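Local coordinates for PKS (Streptomyces albus, PDB 4OQJ), which is a ketosynthase-containing part of the oxazolomycin polyketide synthase and probably catalyses chain-extending condensation of acyl groups carried on acyl carrier protein, at residues T195-V200 / A443-E448; G284-N289 / A306-E311; Q346-E351 / A410-V415. All blocks are in the same frame, centred on the assembly; numbering follows the deposited sequence.

Contact 1 of 3, residues T195-V200 / A443-E448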
loop_
_atom_site.group_PDB
_atom_site.type_symbol
_atom_site.label_atom_id
_atom_site.label_comp_id
_atom_site.label_asym_id
_atom_site.label_seq_id
_atom_site.Cartn_x
_atom_site.Cartn_y
_atom_site.Cartn_z
ATOM N N THR A 195 -5.192 7.386 5.744
ATOM C CA THR A 195 -4.439 6.135 5.855
ATOM C C THR A 195 -5.271 4.928 6.285
ATOM O O THR A 195 -5.154 3.856 5.701
ATOM C CB THR A 195 -3.266 6.290 6.861
ATOM O OG1 THR A 195 -2.302 7.210 6.328
ATOM C CG2 THR A 195 -2.602 4.954 7.148
ATOM N N SER A 196 -6.109 5.093 7.308
ATOM C CA SER A 196 -6.871 3.970 7.840
ATOM C C SER A 196 -7.733 3.274 6.822
ATOM O O SER A 196 -7.746 2.042 6.759
ATOM C CB SER A 196 -7.792 4.424 8.992
ATOM O OG SER A 196 -7.060 4.699 10.164
ATOM N N LEU A 197 -8.532 4.042 6.093
ATOM C CA LEU A 197 -9.457 3.441 5.135
ATOM C C LEU A 197 -8.770 2.989 3.855
ATOM O O LEU A 197 -9.215 2.043 3.223
ATOM C CB LEU A 197 -10.580 4.417 4.822
ATOM C CG LEU A 197 -11.427 4.851 6.029
ATOM C CD1 LEU A 197 -12.645 5.648 5.550
ATOM C CD2 LEU A 197 -11.862 3.663 6.910
ATOM N N VAL A 198 -7.678 3.640 3.475
ATOM C CA VAL A 198 -6.848 3.127 2.385
ATOM C C VAL A 198 -6.282 1.752 2.763
ATOM O O VAL A 198 -6.290 0.835 1.947
ATOM C CB VAL A 198 -5.714 4.109 2.022
ATOM C CG1 VAL A 198 -4.782 3.518 0.967
ATOM C CG2 VAL A 198 -6.301 5.433 1.514
ATOM N N ALA A 199 -5.829 1.583 4.007
ATOM C CA ALA A 199 -5.315 0.291 4.435
ATOM C C ALA A 199 -6.433 -0.745 4.352
ATOM O O ALA A 199 -6.221 -1.872 3.886
ATOM C CB ALA A 199 -4.755 0.368 5.846
ATOM N N VAL A 200 -7.633 -0.353 4.789
ATOM C CA VAL A 200 -8.792 -1.233 4.692
ATOM C C VAL A 200 -9.051 -1.585 3.225
ATOM O O VAL A 200 -9.298 -2.742 2.884
ATOM C CB VAL A 200 -10.050 -0.585 5.327
ATOM C CG1 VAL A 200 -11.318 -1.346 4.955
ATOM C CG2 VAL A 200 -9.916 -0.547 6.850
ATOM N N ALA A 443 -11.006 8.261 0.551
ATOM C CA ALA A 443 -11.505 6.911 0.710
ATOM C C ALA A 443 -12.928 6.931 1.253
ATOM O O ALA A 443 -13.294 7.821 2.030
ATOM C CB ALA A 443 -10.611 6.128 1.626
ATOM N N HIS A 444 -13.730 5.963 0.825
ATOM C CA HIS A 444 -15.085 5.779 1.350
ATOM C C HIS A 444 -15.375 4.284 1.381
ATOM O O HIS A 444 -15.053 3.558 0.445
ATOM C CB HIS A 444 -16.110 6.525 0.500
ATOM C CG HIS A 444 -17.490 6.585 1.097
ATOM N ND1 HIS A 444 -17.860 7.530 2.035
ATOM C CD2 HIS A 444 -18.592 5.829 0.869
ATOM C CE1 HIS A 444 -19.138 7.360 2.344
ATOM N NE2 HIS A 444 -19.607 6.343 1.643
ATOM N N VAL A 445 -15.956 3.834 2.482
ATOM C CA VAL A 445 -16.228 2.424 2.739
ATOM C C VAL A 445 -17.723 2.241 3.038
ATOM O O VAL A 445 -18.323 3.023 3.798
ATOM C CB VAL A 445 -15.375 1.928 3.912
ATOM C CG1 VAL A 445 -15.744 0.503 4.334
ATOM C CG2 VAL A 445 -13.916 2.025 3.546
ATOM N N ILE A 446 -18.327 1.221 2.428
ATOM C CA ILE A 446 -19.734 0.911 2.656
ATOM C C ILE A 446 -19.796 -0.273 3.594
ATOM O O ILE A 446 -19.200 -1.325 3.325
ATOM C CB ILE A 446 -20.486 0.564 1.362
ATOM C CG1 ILE A 446 -20.367 1.707 0.333
ATOM C CG2 ILE A 446 -21.954 0.220 1.670
ATOM C CD1 ILE A 446 -20.905 3.039 0.793
ATOM N N VAL A 447 -20.519 -0.095 4.688
ATOM C CA VAL A 447 -20.610 -1.107 5.741
ATOM C C VAL A 447 -22.077 -1.455 5.985
ATOM O O VAL A 447 -22.927 -0.564 6.024
ATOM C CB VAL A 447 -19.980 -0.622 7.075
ATOM C CG1 VAL A 447 -19.867 -1.769 8.041
ATOM C CG2 VAL A 447 -18.607 -0.010 6.847
ATOM N N GLU A 448 -22.356 -2.750 6.149
ATOM C CA GLU A 448 -23.698 -3.248 6.434
ATOM C C GLU A 448 -23.733 -4.012 7.768
ATOM O O GLU A 448 -22.725 -4.581 8.232
ATOM C CB GLU A 448 -24.167 -4.144 5.286
ATOM C CG GLU A 448 -25.610 -4.603 5.368
ATOM C CD GLU A 448 -26.059 -5.327 4.103
ATOM O OE1 GLU A 448 -26.327 -4.656 3.081
ATOM O OE2 GLU A 448 -26.125 -6.574 4.121
#
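No ring or other flat side chain takes part where L197, V198 and V200 meet A443 and V445; the touching groups are all aliphatic. The one imidazole, that of H444, leaves from the opposite face of the strand and rests on V308, V309 and A312 of helix 302-316. The closest approach is between two beta carbons, with L197 CB 3.6 Å from A443 CB. Further out on the leucine, the CD2 branch of L197 comes within 4.3 Å of V445 CG2. One turn further along the helix, V200 CG1 lies 4.5 Å from the same V445 CG2, which thus has a methyl group of each residue beside it. V198 adds a looser contact at the flank, its CG2 being 4.4 Å from A443 CB. The short axes approach to 7.9 Å at 57°, and the CA atoms of L197 and A443 are 6.0 Å apart, a close fit allowed by the small alanine. Helix 195-209 is consistent with the buried central helix of the thiolase fold, which in ketosynthases carries the nucleophilic cysteine at its N-terminal end. V198 also packs on V187 of the second subunit. With no hydrogen bond crossing, the strand's backbone bonds go to S435, V433 and A286 instead, so helix and strand are held together here by shape and apolar burial.

Contact 2 of 3, residues G284-N289 / A306-E311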
loop_
_atom_site.group_PDB
_atom_site.type_symbol
_atom_site.label_atom_id
_atom_site.label_comp_id
_atom_site.label_asym_id
_atom_site.label_seq_id
_atom_site.Cartn_x
_atom_site.Cartn_y
_atom_site.Cartn_z
ATOM N N GLY A 284 -18.197 -2.698 0.060
ATOM C CA GLY A 284 -17.368 -2.107 -0.970
ATOM C C GLY A 284 -16.534 -0.955 -0.441
ATOM O O GLY A 284 -16.820 -0.388 0.624
ATOM N N THR A 285 -15.485 -0.627 -1.184
ATOM C CA THR A 285 -14.568 0.447 -0.817
ATOM C C THR A 285 -14.083 1.125 -2.081
ATOM O O THR A 285 -14.068 0.510 -3.141
ATOM C CB THR A 285 -13.339 -0.068 -0.042
ATOM O OG1 THR A 285 -12.519 -0.862 -0.916
ATOM C CG2 THR A 285 -13.742 -0.910 1.172
ATOM N N ALA A 286 -13.676 2.383 -1.965
ATOM C CA ALA A 286 -13.106 3.099 -3.093
ATOM C C ALA A 286 -12.063 4.077 -2.590
ATOM O O ALA A 286 -12.171 4.599 -1.479
ATOM C CB ALA A 286 -14.192 3.814 -3.886
ATOM N N VAL A 287 -11.035 4.279 -3.409
ATOM C CA VAL A 287 -9.982 5.233 -3.136
ATOM C C VAL A 287 -9.681 5.987 -4.420
ATOM O O VAL A 287 -9.607 5.377 -5.487
ATOM C CB VAL A 287 -8.693 4.545 -2.622
ATOM C CG1 VAL A 287 -7.555 5.571 -2.442
ATOM C CG2 VAL A 287 -8.966 3.799 -1.343
ATOM N N ASN A 288 -9.518 7.305 -4.324
ATOM C CA ASN A 288 -9.083 8.093 -5.451
ATOM C C ASN A 288 -8.175 9.223 -4.960
ATOM O O ASN A 288 -7.837 9.287 -3.770
ATOM C CB ASN A 288 -10.294 8.620 -6.248
ATOM C CG ASN A 288 -11.058 9.719 -5.524
ATOM O OD1 ASN A 288 -10.607 10.239 -4.518
ATOM N ND2 ASN A 288 -12.225 10.091 -6.059
ATOM N N ASN A 289 -7.738 10.074 -5.872
ATOM C CA ASN A 289 -7.035 11.295 -5.483
ATOM C C ASN A 289 -7.639 12.465 -6.230
ATOM O O ASN A 289 -8.095 12.318 -7.378
ATOM C CB ASN A 289 -5.531 11.189 -5.752
ATOM C CG ASN A 289 -4.751 12.362 -5.181
ATOM O OD1 ASN A 289 -4.701 13.452 -5.777
ATOM N ND2 ASN A 289 -4.148 12.154 -4.020
ATOM N N ALA A 306 -17.022 13.655 -3.915
ATOM C CA ALA A 306 -18.263 13.156 -4.506
ATOM C C ALA A 306 -17.988 11.873 -5.301
ATOM O O ALA A 306 -18.743 10.903 -5.227
ATOM C CB ALA A 306 -18.894 14.224 -5.397
ATOM N N ALA A 307 -16.895 11.865 -6.055
ATOM C CA ALA A 307 -16.565 10.707 -6.887
ATOM C C ALA A 307 -16.267 9.467 -6.054
ATOM O O ALA A 307 -16.707 8.369 -6.387
ATOM C CB ALA A 307 -15.381 11.011 -7.781
ATOM N N VAL A 308 -15.519 9.608 -4.969
ATOM C CA VAL A 308 -15.135 8.394 -4.258
ATOM C C VAL A 308 -16.364 7.801 -3.541
ATOM O O VAL A 308 -16.496 6.580 -3.432
ATOM C CB VAL A 308 -13.978 8.650 -3.273
ATOM C CG1 VAL A 308 -14.479 9.260 -1.963
ATOM C CG2 VAL A 308 -13.247 7.363 -3.006
ATOM N N VAL A 309 -17.294 8.649 -3.111
ATOM C CA VAL A 309 -18.508 8.146 -2.461
ATOM C C VAL A 309 -19.371 7.375 -3.464
ATOM O O VAL A 309 -19.821 6.250 -3.201
ATOM C CB VAL A 309 -19.310 9.296 -1.831
ATOM C CG1 VAL A 309 -20.699 8.829 -1.343
ATOM C CG2 VAL A 309 -18.522 9.883 -0.685
ATOM N N ALA A 310 -19.582 7.972 -4.629
ATOM C CA ALA A 310 -20.348 7.319 -5.677
ATOM C C ALA A 310 -19.682 6.007 -6.085
ATOM O O ALA A 310 -20.354 4.995 -6.257
ATOM C CB ALA A 310 -20.497 8.257 -6.888
ATOM N N GLU A 311 -18.360 6.022 -6.219
ATOM C CA GLU A 311 -17.600 4.853 -6.664
ATOM C C GLU A 311 -17.738 3.714 -5.670
ATOM O O GLU A 311 -17.884 2.555 -6.041
ATOM C CB GLU A 311 -16.110 5.193 -6.852
ATOM C CG GLU A 311 -15.294 4.048 -7.453
ATOM C CD GLU A 311 -13.797 4.345 -7.594
ATOM O OE1 GLU A 311 -13.384 5.520 -7.540
ATOM O OE2 GLU A 311 -13.027 3.387 -7.771
HETATM O O HOH W 1 -11.503 2.574 -6.019
#
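Strand 280-289 and helix 302-316 form the first two elements of a beta-alpha-beta crossover, and A286 and N288 are where the strand meets V308 and E311 of the helix. The short axes run nearly antiparallel, at 155°, and approach to 7.2 Å. A286 CB points at the helix and lies 3.7 Å from E311 CG. V308 reaches back with its CG2 branch, which stands anti to the backbone N and beside the carbonyl carbon, a position that carries it to 3.3 Å from A286 O. N288 crosses V308 at a slant: its ND2 is 3.6 Å from V308 CB and also passes 3.7 Å from A307 CB. The buried amide is satisfied from outside the pair, OD1 accepting from N442 ND2 and ND2 donating to G304 O. No hydrogen bond joins the segments directly; a water accepts from V287 N at 3.2 Å, and its link to the carboxylate of E311 is doubtful, being very short and involving a residue with two conformers. In the conformer described, E311 OE1 forms a salt bridge with R131 of the second subunit, so this end of the contact borders the dimer interface. A small residue, a beta-branched one and a buried amide thus seat the helix on its strand, as the first crossover in the C-terminal half of the thiolase fold.

Contact 3 of 3, residues Q346-E351 / A410-V415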
loop_
_atom_site.group_PDB
_atom_site.type_symbol
_atom_site.label_atom_id
_atom_site.label_comp_id
_atom_site.label_asym_id
_atom_site.label_seq_id
_atom_site.Cartn_x
_atom_site.Cartn_y
_atom_site.Cartn_z
ATOM N N GLN A 346 -24.202 15.507 -3.872
ATOM C CA GLN A 346 -23.972 15.252 -5.293
ATOM C C GLN A 346 -23.914 13.745 -5.540
ATOM O O GLN A 346 -24.557 13.239 -6.460
ATOM C CB GLN A 346 -22.683 15.931 -5.782
ATOM C CG GLN A 346 -22.338 15.597 -7.226
ATOM C CD GLN A 346 -21.056 16.263 -7.712
ATOM O OE1 GLN A 346 -20.845 17.455 -7.504
ATOM N NE2 GLN A 346 -20.194 15.487 -8.360
ATOM N N ALA A 347 -23.158 13.019 -4.719
ATOM C CA ALA A 347 -23.067 11.575 -4.885
ATOM C C ALA A 347 -24.427 10.902 -4.677
ATOM O O ALA A 347 -24.816 10.030 -5.457
ATOM C CB ALA A 347 -22.033 10.987 -3.925
ATOM N N PHE A 348 -25.146 11.304 -3.630
ATOM C CA PHE A 348 -26.377 10.626 -3.262
ATOM C C PHE A 348 -27.501 10.917 -4.260
ATOM O O PHE A 348 -28.330 10.047 -4.513
ATOM C CB PHE A 348 -26.805 11.012 -1.833
ATOM C CG PHE A 348 -26.186 10.139 -0.758
ATOM C CD1 PHE A 348 -24.809 10.039 -0.624
ATOM C CD2 PHE A 348 -26.989 9.419 0.115
ATOM C CE1 PHE A 348 -24.242 9.227 0.365
ATOM C CE2 PHE A 348 -26.434 8.614 1.101
ATOM C CZ PHE A 348 -25.056 8.516 1.226
ATOM N N ASN A 349 -27.505 12.114 -4.846
ATOM C CA ASN A 349 -28.576 12.531 -5.762
ATOM C C ASN A 349 -28.271 12.233 -7.228
ATOM O O ASN A 349 -29.000 12.668 -8.115
ATOM C CB ASN A 349 -28.848 14.037 -5.629
ATOM C CG ASN A 349 -29.464 14.416 -4.294
ATOM O OD1 ASN A 349 -30.209 13.641 -3.688
ATOM N ND2 ASN A 349 -29.165 15.627 -3.835
ATOM N N ARG A 350 -27.191 11.505 -7.489
ATOM C CA ARG A 350 -26.679 11.387 -8.850
ATOM C C ARG A 350 -27.624 10.644 -9.807
ATOM O O ARG A 350 -27.567 10.855 -11.017
ATOM C CB ARG A 350 -25.314 10.695 -8.837
ATOM C CG ARG A 350 -25.349 9.194 -8.531
ATOM C CD ARG A 350 -23.931 8.610 -8.405
ATOM N NE ARG A 350 -23.954 7.165 -8.156
ATOM C CZ ARG A 350 -24.114 6.610 -6.956
ATOM N NH1 ARG A 350 -24.267 7.368 -5.877
ATOM N NH2 ARG A 350 -24.129 5.293 -6.829
ATOM N N GLU A 351 -28.489 9.787 -9.272
ATOM C CA GLU A 351 -29.336 8.933 -10.109
ATOM C C GLU A 351 -30.724 9.535 -10.333
ATOM O O GLU A 351 -31.652 8.838 -10.741
ATOM C CB GLU A 351 -29.467 7.540 -9.484
ATOM N N ALA A 410 -30.756 20.361 0.270
ATOM C CA ALA A 410 -30.537 19.832 -1.074
ATOM C C ALA A 410 -30.408 18.309 -1.093
ATOM O O ALA A 410 -30.277 17.701 -2.162
ATOM C CB ALA A 410 -29.294 20.463 -1.684
ATOM N N GLY A 411 -30.417 17.690 0.084
ATOM C CA GLY A 411 -30.173 16.262 0.176
ATOM C C GLY A 411 -30.867 15.617 1.359
ATOM O O GLY A 411 -31.692 16.245 2.025
ATOM N N PRO A 412 -30.517 14.356 1.636
ATOM C CA PRO A 412 -31.188 13.557 2.669
ATOM C C PRO A 412 -30.623 13.709 4.086
ATOM O O PRO A 412 -31.155 13.101 5.019
ATOM C CB PRO A 412 -30.967 12.129 2.173
ATOM C CG PRO A 412 -29.582 12.195 1.553
ATOM C CD PRO A 412 -29.479 13.579 0.932
ATOM N N PHE A 413 -29.567 14.494 4.256
ATOM C CA PHE A 413 -28.807 14.445 5.503
ATOM C C PHE A 413 -29.345 15.341 6.607
ATOM O O PHE A 413 -29.929 16.391 6.362
ATOM C CB PHE A 413 -27.344 14.781 5.220
ATOM C CG PHE A 413 -26.738 13.855 4.231
ATOM C CD1 PHE A 413 -26.512 12.529 4.572
ATOM C CD2 PHE A 413 -26.462 14.273 2.941
ATOM C CE1 PHE A 413 -25.992 11.645 3.668
ATOM C CE2 PHE A 413 -25.944 13.385 2.019
ATOM C CZ PHE A 413 -25.707 12.068 2.382
ATOM N N TYR A 414 -29.133 14.876 7.828
ATOM C CA TYR A 414 -29.404 15.633 9.030
ATOM C C TYR A 414 -28.417 15.124 10.082
ATOM O O TYR A 414 -27.999 13.957 10.043
ATOM C CB TYR A 414 -30.863 15.450 9.493
ATOM C CG TYR A 414 -31.092 14.130 10.201
ATOM C CD1 TYR A 414 -31.330 12.958 9.488
ATOM C CD2 TYR A 414 -31.049 14.053 11.591
ATOM C CE1 TYR A 414 -31.526 11.741 10.149
ATOM C CE2 TYR A 414 -31.243 12.856 12.253
ATOM C CZ TYR A 414 -31.476 11.705 11.535
ATOM O OH TYR A 414 -31.665 10.531 12.223
ATOM N N VAL A 415 -28.042 15.986 11.015
ATOM C CA VAL A 415 -27.099 15.602 12.057
ATOM C C VAL A 415 -27.841 14.957 13.229
ATOM O O VAL A 415 -28.604 15.618 13.924
ATOM C CB VAL A 415 -26.295 16.816 12.544
ATOM C CG1 VAL A 415 -25.304 16.406 13.631
ATOM C CG2 VAL A 415 -25.563 17.474 11.368
#
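Aromatic packing comes first: F413 presents its edge to the face of F348, a T-shaped stack with centroids 4.8 Å apart and planes at 69°. F413 CZ sits over the centre of the F348 ring, 3.5 Å above its plane, nearly equidistant from all six carbons. Apolar contact extends the stack: P412 CG lies over the centre of one face of the F413 ring, 3.8 Å above it, and is 4.1 Å from F348 CD2. The proline thereby backs the ring that is inserted edge-on. Hydrogen bonding supplies the polar part, where N349, the first residue to leave helical backbone angles after F348, donates from ND2 to A410 O at 2.9 Å. That bond is bent, with an N-H...O angle of 138°, and the acceptor is tilted somewhat (18°) from the amide plane. N349 OD1 accepts from L355 N, so both ends of the amide are engaged and its rotation should be restricted. Just beyond, R350 NH1 folds back to donate to A347 O at 2.8 Å, approaching from above the carbonyl plane, while its NH2 makes a salt bridge to E314. Both phenylalanines also pack on V326 of strand 325-327, F348 touches Q313 of helix 302-316, and backbone bonds from P412 and Y414 to C360 place the edge strand 413-415 beside strand 360-363.

Overall arrangement
The three contacts step outward, with centres about 18, 27 and 35 Å from the centre of the chain. Contacts 1 and 2 address neighbouring strands, joined by a probable hydrogen bond from I446 N to G284 O at 2.8 Å, and both touch the second subunit; contact 3 does not. All five touching residues of contact 1, on helix 195-209, are buried, and its chemistry is aliphatic. Contacts 2 and 3 are also mainly buried, four of six residues each, the others partly exposed. Contact 2 mixes apolar packing with a satisfied amide; contact 3, at the edge strand, relies on an aromatic stack and a direct hydrogen bond. These two meet helix to helix, V309 CG1 lying 3.6 Å from A347 CB.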